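Local coordinates for superoxide dismutase [Mn], mitochondrial (Saccharomyces cerevisiae S288C, PDB 4F6E), which converts superoxide radicals into hydrogen peroxide and molecular oxygen at a single manganese ion in each subunit, at residues 78-81 with 82-85. The protein carries 2 engineered substitutions. Residues are numbered along the deposited sequence; the frame is centred on the assembly and turned at random.
Sequences FTNH and CLFW. With MN (manganese (II) ion), chain E.
His81 and Trp85 sit one turn apart on helix 74-86, and both turn toward the manganese side of the helix. His81 binds the metal through NE2, with NE2 2.2 Å from the manganese ion, while the other ring nitrogen, ND1, is hydrogen-bonded to the carbonyl oxygen of Gly77 one turn earlier; the ring is thus gripped at both nitrogens, which fixes its rotation about chi2. The indole of Trp85 folds back along the helix, its CG beside its own backbone N (chi1 -47°), which brings one face of the five-membered ring over the His81 carbonyl oxygen, offset toward the rim, with CD1 3.0 Å from His81 O. His81 O also accepts the nearly straight bond from Trp85 N (3.0 Å, 170° at the hydrogen). CZ2 of the indole lies at the edge of the imidazole, near its plane. With an alanine here in place of Trp85, a gap would probably open beside the His81 ring, and ND1 of His31 would lose the indole N-H it pairs with. Cys82 SG reaches back one turn to lie over a face of the Phe78 ring, 4.0 Å from the ring centroid and 23° off its normal, a sulfur-aromatic contact against which Ala61 and Pro58 of the second subunit pack. Farther out, Asn80 is hydrogen-bonded to Gln154, Asp155 and Thr156, tying the helix to the segment after strand 148-152. With His26, Asp168 and His172 completing the protein ligands and a water 2.4 Å from the manganese ion, this is the three-histidine, one-aspartate metal site of iron/manganese superoxide dismutases.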
loop_
_atom_site.group_PDB
_atom_site.type_symbol
_atom_site.label_atom_id
_atom_site.label_comp_id
_atom_site.label_asym_id
_atom_site.label_seq_id
_atom_site.Cartn_x
_atom_site.Cartn_y
_atom_site.Cartn_z
ATOM N N PHE A 78 18.927 1.674 -5.741
ATOM C CA PHE A 78 20.371 1.611 -5.626
ATOM C C PHE A 78 20.794 0.360 -4.858
ATOM O O PHE A 78 21.667 -0.390 -5.310
ATOM C CB PHE A 78 20.922 2.861 -4.934
ATOM C CG PHE A 78 22.372 2.752 -4.568
ATOM C CD1 PHE A 78 23.346 2.800 -5.548
ATOM C CD2 PHE A 78 22.759 2.583 -3.246
ATOM C CE1 PHE A 78 24.690 2.687 -5.214
ATOM C CE2 PHE A 78 24.094 2.480 -2.908
ATOM C CZ PHE A 78 25.060 2.530 -3.892
ATOM N N THR A 79 20.173 0.137 -3.704
ATOM C CA THR A 79 20.585 -0.942 -2.808
ATOM C C THR A 79 20.295 -2.310 -3.424
ATOM O O THR A 79 21.154 -3.198 -3.408
ATOM C CB THR A 79 19.854 -0.825 -1.457
ATOM O OG1 THR A 79 20.209 0.421 -0.839
ATOM C CG2 THR A 79 20.247 -1.970 -0.521
ATOM N N ASN A 80 19.091 -2.467 -3.964
ATOM C CA ASN A 80 18.672 -3.773 -4.479
ATOM C C ASN A 80 19.526 -4.218 -5.647
ATOM O O ASN A 80 19.870 -5.396 -5.751
ATOM C CB ASN A 80 17.199 -3.767 -4.917
ATOM C CG ASN A 80 16.224 -3.784 -3.747
ATOM O OD1 ASN A 80 16.534 -4.244 -2.643
ATOM N ND2 ASN A 80 15.014 -3.282 -3.999
ATOM N N HIS A 81 19.877 -3.285 -6.531
ATOM C CA HIS A 81 20.732 -3.644 -7.663
ATOM C C HIS A 81 22.149 -3.948 -7.239
ATOM O O HIS A 81 22.784 -4.836 -7.808
ATOM C CB HIS A 81 20.671 -2.609 -8.790
ATOM C CG HIS A 81 19.357 -2.601 -9.491
ATOM N ND1 HIS A 81 18.266 -1.906 -9.014
ATOM C CD2 HIS A 81 18.934 -3.276 -10.583
ATOM C CE1 HIS A 81 17.237 -2.116 -9.813
ATOM N NE2 HIS A 81 17.617 -2.944 -10.770
ATOM N N CYS A 82 22.650 -3.256 -6.217
ATOM C CA CYS A 82 23.977 -3.610 -5.703
ATOM C C CYS A 82 23.982 -5.044 -5.191
ATOM O O CYS A 82 24.909 -5.807 -5.480
ATOM C CB CYS A 82 24.422 -2.668 -4.587
ATOM S SG CYS A 82 24.966 -1.048 -5.180
ATOM N N LEU A 83 22.941 -5.421 -4.455
ATOM C CA LEU A 83 22.842 -6.792 -3.943
ATOM C C LEU A 83 22.781 -7.791 -5.097
ATOM O O LEU A 83 23.438 -8.834 -5.059
ATOM C CB LEU A 83 21.605 -6.960 -3.052
ATOM C CG LEU A 83 21.635 -6.175 -1.732
ATOM C CD1 LEU A 83 20.280 -6.154 -1.057
ATOM C CD2 LEU A 83 22.672 -6.770 -0.786
ATOM N N PHE A 84 21.974 -7.457 -6.102
ATOM C CA PHE A 84 21.732 -8.319 -7.256
ATOM C C PHE A 84 23.038 -8.646 -7.959
ATOM O O PHE A 84 23.357 -9.822 -8.154
ATOM C CB PHE A 84 20.755 -7.601 -8.201
ATOM C CG PHE A 84 20.229 -8.453 -9.330
ATOM C CD1 PHE A 84 19.619 -9.670 -9.076
ATOM C CD2 PHE A 84 20.304 -8.003 -10.644
ATOM C CE1 PHE A 84 19.112 -10.444 -10.116
ATOM C CE2 PHE A 84 19.789 -8.764 -11.684
ATOM C CZ PHE A 84 19.195 -9.983 -11.423
ATOM N N TRP A 85 23.820 -7.632 -8.318
ATOM C CA TRP A 85 25.051 -7.928 -9.052
ATOM C C TRP A 85 25.992 -8.799 -8.233
ATOM O O TRP A 85 26.673 -9.656 -8.782
ATOM C CB TRP A 85 25.815 -6.674 -9.492
ATOM C CG TRP A 85 24.992 -5.591 -10.137
ATOM C CD1 TRP A 85 25.010 -4.265 -9.803
ATOM C CD2 TRP A 85 24.055 -5.716 -11.224
ATOM N NE1 TRP A 85 24.148 -3.563 -10.600
ATOM C CE2 TRP A 85 23.541 -4.425 -11.471
ATOM C CE3 TRP A 85 23.585 -6.788 -11.989
ATOM C CZ2 TRP A 85 22.589 -4.175 -12.456
ATOM C CZ3 TRP A 85 22.637 -6.534 -12.976
ATOM C CH2 TRP A 85 22.155 -5.237 -13.199
HETATM MN MN MN E . 16.181 -4.000 -12.085
HETATM O O HOH W 1 14.392 -3.602 -10.574
#